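Local coordinates for protein alpha-L-rhamnosidase (Klebsiella oxytoca, PDB 4XHC) that probably hydrolyses terminal alpha-L-rhamnose from rhamnosides as a family 78 glycoside hydrolase, and binds rhamnose in its pocket, at residues L107-Q112 with Q154-D159; L176-K181 with L189-I194. All blocks are in the same frame, centred on the assembly; numbering follows the deposited sequence.

Contact 1 of 2, residues L107-Q112 with Q154-D159; sequences LHFLCQ and QDLWLD
Phe109 and Cys111 face Leu156 and Leu158 across two strands that run in the same direction, with the CA atoms of Phe109 and Leu156 12.4 Å apart and those of Cys111 and Leu158 9.8 Å apart. The backbones are thus closer at the Cys111-Leu158 pair than at the Phe109-Leu156 pair. No hydrogen bond joins them, as expected of strands in separate sheets whose side chains fill the gap between.

The longer span is bridged by Phe109 and Leu156, which reach toward each other from opposite directions. CG of Phe109 lies between its backbone N and carbonyl carbon (chi1 66°), and the ring extends lengthwise across the gap. Its far corner, CZ, meets Leu156 CD1 at 3.9 Å, and this methyl lies at the ring edge, in the ring plane.

At the closer pair, Cys111 SG comes to 3.6 Å from CD1 of Leu158, a thiol sulfur against a methyl; the leucine carries that branch across with CG anti to its carbonyl carbon (chi1 -48°). Both pairs are apolar, and three of the four residues are buried.

On one side of the interface, strand 106-115 lies between strands 163-166 and 187-200 of the four-stranded sheet, so that Ile165 touches both Phe109 and Leu158, and Phe191 packs on Cys111. On the other, strand 153-158 is outermost within the chain in the six-stranded sheet; Leu126 and Leu124 of the adjacent strand 122-129 touch Leu156 and Leu158. Close by, the second subunit approaches this border strand, and its Arg169 forms a salt bridge with Asp159.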
loop_
_atom_site.group_PDB
_atom_site.type_symbol
_atom_site.label_atom_id
_atom_site.label_comp_id
_atom_site.label_asym_id
_atom_site.label_seq_id
_atom_site.Cartn_x
_atom_site.Cartn_y
_atom_site.Cartn_z
ATOM N N LEU A 107 0.603 -1.681 -14.115
ATOM C CA LEU A 107 -0.182 -0.443 -14.245
ATOM C C LEU A 107 0.685 0.837 -14.214
ATOM O O LEU A 107 1.587 0.970 -13.384
ATOM C CB LEU A 107 -1.226 -0.377 -13.134
ATOM C CG LEU A 107 -2.312 0.693 -13.275
ATOM C CD1 LEU A 107 -3.274 0.377 -14.407
ATOM C CD2 LEU A 107 -3.087 0.840 -11.972
ATOM N N HIS A 108 0.399 1.763 -15.132
ATOM C CA HIS A 108 1.068 3.066 -15.212
ATOM C C HIS A 108 -0.017 4.124 -15.275
ATOM O O HIS A 108 -0.965 3.964 -16.031
ATOM C CB HIS A 108 1.950 3.126 -16.474
ATOM C CG HIS A 108 2.560 4.473 -16.752
ATOM N ND1 HIS A 108 2.403 5.125 -17.956
ATOM C CD2 HIS A 108 3.354 5.271 -16.000
ATOM C CE1 HIS A 108 3.059 6.272 -17.930
ATOM N NE2 HIS A 108 3.647 6.383 -16.754
ATOM N N PHE A 109 0.093 5.184 -14.475
ATOM C CA PHE A 109 -0.802 6.346 -14.622
ATOM C C PHE A 109 -0.163 7.661 -14.180
ATOM O O PHE A 109 0.795 7.671 -13.418
ATOM C CB PHE A 109 -2.134 6.126 -13.890
ATOM C CG PHE A 109 -2.008 6.033 -12.398
ATOM C CD1 PHE A 109 -1.886 7.179 -11.625
ATOM C CD2 PHE A 109 -2.022 4.801 -11.765
ATOM C CE1 PHE A 109 -1.762 7.098 -10.250
ATOM C CE2 PHE A 109 -1.898 4.710 -10.394
ATOM C CZ PHE A 109 -1.766 5.858 -9.632
ATOM N N LEU A 110 -0.688 8.764 -14.698
ATOM C CA LEU A 110 -0.273 10.098 -14.287
ATOM C C LEU A 110 -1.461 10.780 -13.651
ATOM O O LEU A 110 -2.585 10.614 -14.110
ATOM C CB LEU A 110 0.176 10.950 -15.486
ATOM C CG LEU A 110 1.312 10.505 -16.412
ATOM C CD1 LEU A 110 1.723 11.686 -17.287
ATOM C CD2 LEU A 110 2.511 9.979 -15.644
ATOM N N CYS A 111 -1.214 11.570 -12.615
ATOM C CA CYS A 111 -2.266 12.392 -12.034
ATOM C C CYS A 111 -1.711 13.676 -11.432
ATOM O O CYS A 111 -0.523 13.769 -11.145
ATOM C CB CYS A 111 -3.070 11.595 -10.994
ATOM S SG CYS A 111 -2.161 11.091 -9.516
ATOM N N GLN A 112 -2.600 14.650 -11.239
ATOM C CA GLN A 112 -2.219 16.002 -10.848
ATOM C C GLN A 112 -3.301 16.719 -10.049
ATOM O O GLN A 112 -4.457 16.309 -10.025
ATOM C CB GLN A 112 -1.905 16.826 -12.099
ATOM C CG GLN A 112 -3.069 16.932 -13.065
ATOM C CD GLN A 112 -2.695 17.631 -14.348
ATOM O OE1 GLN A 112 -1.684 17.320 -14.964
ATOM N NE2 GLN A 112 -3.516 18.584 -14.761
ATOM N N GLN A 154 -4.518 -2.452 -3.797
ATOM C CA GLN A 154 -3.348 -1.644 -3.449
ATOM C C GLN A 154 -3.739 -0.253 -2.993
ATOM O O GLN A 154 -4.436 0.448 -3.710
ATOM C CB GLN A 154 -2.409 -1.533 -4.659
ATOM C CG GLN A 154 -1.091 -0.792 -4.415
ATOM C CD GLN A 154 -0.202 -1.482 -3.392
ATOM O OE1 GLN A 154 0.459 -2.478 -3.693
ATOM N NE2 GLN A 154 -0.187 -0.958 -2.174
ATOM N N ASP A 155 -3.265 0.148 -1.813
ATOM C CA ASP A 155 -3.436 1.524 -1.336
ATOM C C ASP A 155 -2.195 2.343 -1.652
ATOM O O ASP A 155 -1.087 1.836 -1.618
ATOM C CB ASP A 155 -3.793 1.606 0.166
ATOM C CG ASP A 155 -5.229 1.130 0.458
ATOM O OD1 ASP A 155 -5.540 -0.009 0.022
ATOM O OD2 ASP A 155 -6.035 1.878 1.095
ATOM N N LEU A 156 -2.402 3.612 -1.976
ATOM C CA LEU A 156 -1.327 4.533 -2.320
ATOM C C LEU A 156 -1.489 5.841 -1.589
ATOM O O LEU A 156 -2.596 6.351 -1.466
ATOM C CB LEU A 156 -1.363 4.853 -3.810
ATOM C CG LEU A 156 -1.071 3.689 -4.741
ATOM C CD1 LEU A 156 -1.497 4.025 -6.163
ATOM C CD2 LEU A 156 0.415 3.352 -4.668
ATOM N N TRP A 157 -0.373 6.387 -1.115
ATOM C CA TRP A 157 -0.337 7.734 -0.570
ATOM C C TRP A 157 0.637 8.559 -1.399
ATOM O O TRP A 157 1.839 8.351 -1.333
ATOM C CB TRP A 157 0.093 7.723 0.905
ATOM C CG TRP A 157 -0.968 7.209 1.855
ATOM C CD1 TRP A 157 -1.847 7.955 2.602
ATOM C CD2 TRP A 157 -1.265 5.843 2.136
ATOM N NE1 TRP A 157 -2.667 7.129 3.328
ATOM C CE2 TRP A 157 -2.334 5.828 3.056
ATOM C CE3 TRP A 157 -0.728 4.626 1.698
ATOM C CZ2 TRP A 157 -2.875 4.651 3.547
ATOM C CZ3 TRP A 157 -1.265 3.455 2.186
ATOM C CH2 TRP A 157 -2.329 3.475 3.108
ATOM N N LEU A 158 0.114 9.503 -2.169
ATOM C CA LEU A 158 0.947 10.389 -2.972
ATOM C C LEU A 158 1.241 11.667 -2.190
ATOM O O LEU A 158 0.350 12.495 -2.012
ATOM C CB LEU A 158 0.229 10.733 -4.271
ATOM C CG LEU A 158 -0.353 9.520 -4.989
ATOM C CD1 LEU A 158 -1.135 9.925 -6.226
ATOM C CD2 LEU A 158 0.767 8.566 -5.344
ATOM N N ASP A 159 2.482 11.823 -1.727
ATOM C CA ASP A 159 2.902 13.044 -1.023
ATOM C C ASP A 159 3.037 14.256 -1.959
ATOM O O ASP A 159 2.882 15.392 -1.530
ATOM C CB ASP A 159 4.239 12.833 -0.283
ATOM C CG ASP A 159 4.139 11.835 0.885
ATOM O OD1 ASP A 159 3.253 12.006 1.751
ATOM O OD2 ASP A 159 4.970 10.888 0.948
#

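Contact 2 of 2, residues L176-K181 with L189-I194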
loop_
_atom_site.group_PDB
_atom_site.type_symbol
_atom_site.label_atom_id
_atom_site.label_comp_id
_atom_site.label_asym_id
_atom_site.label_seq_id
_atom_site.Cartn_x
_atom_site.Cartn_y
_atom_site.Cartn_z
ATOM N N LEU A 176 -10.672 -2.209 -13.390
ATOM C CA LEU A 176 -9.903 -1.524 -12.367
ATOM C C LEU A 176 -10.789 -0.488 -11.677
ATOM O O LEU A 176 -11.272 0.438 -12.309
ATOM C CB LEU A 176 -8.696 -0.826 -12.995
ATOM C CG LEU A 176 -7.997 0.217 -12.115
ATOM C CD1 LEU A 176 -7.457 -0.432 -10.849
ATOM C CD2 LEU A 176 -6.881 0.911 -12.871
ATOM N N LYS A 177 -10.982 -0.640 -10.374
ATOM C CA LYS A 177 -11.700 0.353 -9.596
ATOM C C LYS A 177 -10.702 1.295 -8.977
ATOM O O LYS A 177 -9.715 0.853 -8.405
ATOM C CB LYS A 177 -12.502 -0.309 -8.490
ATOM C CG LYS A 177 -13.293 0.661 -7.628
ATOM C CD LYS A 177 -14.320 -0.086 -6.794
ATOM C CE LYS A 177 -14.938 0.824 -5.757
ATOM N NZ LYS A 177 -15.849 0.050 -4.881
ATOM N N VAL A 178 -10.974 2.589 -9.088
ATOM C CA VAL A 178 -10.120 3.633 -8.534
ATOM C C VAL A 178 -10.958 4.510 -7.611
ATOM O O VAL A 178 -11.924 5.135 -8.041
ATOM C CB VAL A 178 -9.528 4.517 -9.644
ATOM C CG1 VAL A 178 -8.616 5.584 -9.054
ATOM C CG2 VAL A 178 -8.776 3.664 -10.645
ATOM N N GLU A 179 -10.553 4.559 -6.350
ATOM C CA GLU A 179 -11.280 5.261 -5.317
ATOM C C GLU A 179 -10.383 6.323 -4.683
ATOM O O GLU A 179 -9.260 6.043 -4.286
ATOM C CB GLU A 179 -11.712 4.246 -4.274
ATOM C CG GLU A 179 -12.729 4.729 -3.252
ATOM C CD GLU A 179 -13.387 3.578 -2.493
ATOM O OE1 GLU A 179 -13.004 2.378 -2.703
ATOM O OE2 GLU A 179 -14.284 3.884 -1.674
ATOM N N VAL A 180 -10.866 7.553 -4.609
ATOM C CA VAL A 180 -10.165 8.583 -3.856
ATOM C C VAL A 180 -10.671 8.512 -2.416
ATOM O O VAL A 180 -11.770 8.975 -2.116
ATOM C CB VAL A 180 -10.372 9.987 -4.464
ATOM C CG1 VAL A 180 -9.546 11.015 -3.708
ATOM C CG2 VAL A 180 -9.982 10.001 -5.938
ATOM N N LYS A 181 -9.879 7.886 -1.546
ATOM C CA LYS A 181 -10.245 7.714 -0.137
ATOM C C LYS A 181 -10.203 9.017 0.629
ATOM O O LYS A 181 -11.074 9.282 1.458
ATOM C CB LYS A 181 -9.307 6.726 0.557
ATOM C CG LYS A 181 -9.562 5.274 0.214
ATOM C CD LYS A 181 -10.838 4.785 0.859
ATOM C CE LYS A 181 -10.917 3.276 0.817
ATOM N NZ LYS A 181 -12.279 2.837 1.236
ATOM N N LEU A 189 -8.333 15.841 -7.250
ATOM C CA LEU A 189 -7.401 15.017 -7.992
ATOM C C LEU A 189 -7.911 14.783 -9.416
ATOM O O LEU A 189 -9.113 14.658 -9.643
ATOM C CB LEU A 189 -7.215 13.690 -7.265
ATOM C CG LEU A 189 -5.990 12.896 -7.702
ATOM C CD1 LEU A 189 -4.702 13.601 -7.301
ATOM C CD2 LEU A 189 -6.039 11.500 -7.120
ATOM N N GLN A 190 -6.987 14.698 -10.369
ATOM C CA GLN A 190 -7.323 14.646 -11.789
ATOM C C GLN A 190 -6.344 13.729 -12.516
ATOM O O GLN A 190 -5.158 14.023 -12.569
ATOM C CB GLN A 190 -7.252 16.066 -12.352
ATOM C CG GLN A 190 -7.562 16.223 -13.828
ATOM C CD GLN A 190 -7.665 17.689 -14.241
ATOM O OE1 GLN A 190 -7.026 18.583 -13.658
ATOM N NE2 GLN A 190 -8.469 17.945 -15.258
ATOM N N PHE A 191 -6.840 12.623 -13.069
ATOM C CA PHE A 191 -6.000 11.682 -13.813
ATOM C C PHE A 191 -5.868 12.141 -15.254
ATOM O O PHE A 191 -6.841 12.592 -15.841
ATOM C CB PHE A 191 -6.612 10.293 -13.781
ATOM C CG PHE A 191 -6.608 9.674 -12.419
ATOM C CD1 PHE A 191 -7.611 9.952 -11.516
ATOM C CD2 PHE A 191 -5.580 8.836 -12.032
ATOM C CE1 PHE A 191 -7.595 9.395 -10.254
ATOM C CE2 PHE A 191 -5.559 8.267 -10.774
ATOM C CZ PHE A 191 -6.570 8.549 -9.884
ATOM N N THR A 192 -4.666 12.057 -15.818
ATOM C CA THR A 192 -4.446 12.485 -17.208
ATOM C C THR A 192 -4.064 11.332 -18.144
ATOM O O THR A 192 -4.116 11.495 -19.361
ATOM C CB THR A 192 -3.383 13.610 -17.322
ATOM O OG1 THR A 192 -2.073 13.092 -17.051
ATOM C CG2 THR A 192 -3.688 14.758 -16.358
ATOM N N GLN A 193 -3.674 10.182 -17.601
ATOM C CA GLN A 193 -3.332 9.043 -18.440
ATOM C C GLN A 193 -3.356 7.776 -17.629
ATOM O O GLN A 193 -2.901 7.770 -16.497
ATOM C CB GLN A 193 -1.948 9.218 -19.057
ATOM C CG GLN A 193 -1.360 7.935 -19.629
ATOM C CD GLN A 193 -0.097 8.175 -20.437
ATOM O OE1 GLN A 193 0.554 9.231 -20.328
ATOM N NE2 GLN A 193 0.268 7.188 -21.254
ATOM N N ILE A 194 -3.885 6.710 -18.211
ATOM C CA ILE A 194 -3.867 5.405 -17.575
ATOM C C ILE A 194 -3.608 4.340 -18.628
ATOM O O ILE A 194 -4.258 4.331 -19.668
ATOM C CB ILE A 194 -5.202 5.090 -16.881
ATOM C CG1 ILE A 194 -5.579 6.215 -15.907
ATOM C CG2 ILE A 194 -5.113 3.744 -16.159
ATOM C CD1 ILE A 194 -6.801 5.938 -15.053
#
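Val178 and Val180 pack against Phe191 and Leu189 through apolar contacts alone, with no hydrogen bond between the two strands. The strands run in opposite directions, and their separation narrows from 10.5 Å between the CA atoms of Val178 and Phe191 to 8.1 Å between those of Val180 and Leu189, toward the turn that connects them.

The first contact is methyl to ring. Val178 holds CG1 anti to its backbone N (chi1 -179°), and this branch approaches the far end of the Phe191 ring, 3.7 Å from CZ and 4.1 Å from CE1, at an oblique angle. The residues come from opposite directions, so the ring spans much of the gap and the short valine closes the remainder. Nearer the turn the meeting is between methyls: CG2 of Val180 lies 4.4 Å from CD2 of Leu189. All four residues are buried. Leu89, in a loop, touches both Val180 and Phe191, while Leu124 of strand 122-129 packs on Leu189.

A polar pairing lies within strand 175-182 itself: Glu179, whose CB points away from strand 187-200, forms a long salt bridge with Lys181.

Two consecutive strands that face each other through their side chains, each belonging to a different sheet, make a beta-arch, here a crossing between the layers of a beta-sandwich within the N-terminal family 78 rhamnosidase region.

From the N terminus, the chain first passes along 107-112 in the four-stranded sheet, then through strand 122-129 to 154-159 in the six-stranded one, where contact 1 closes a loop of 41 residues. Contact 2 follows in series, neither nested nor crossed: 176-181 lies in the six-stranded sheet, and after only seven intervening residues 189-194 returns to the other. Strands 106-115 and 187-200 are neighbours there, with probable backbone hydrogen bonds from Gln112 N to Gln190 O and from Leu110 N to Gln193 O, each 3.0 Å. Both contacts join the same two sheets at adjacent places in one sandwich interior, and their centres lie about 8 Å apart.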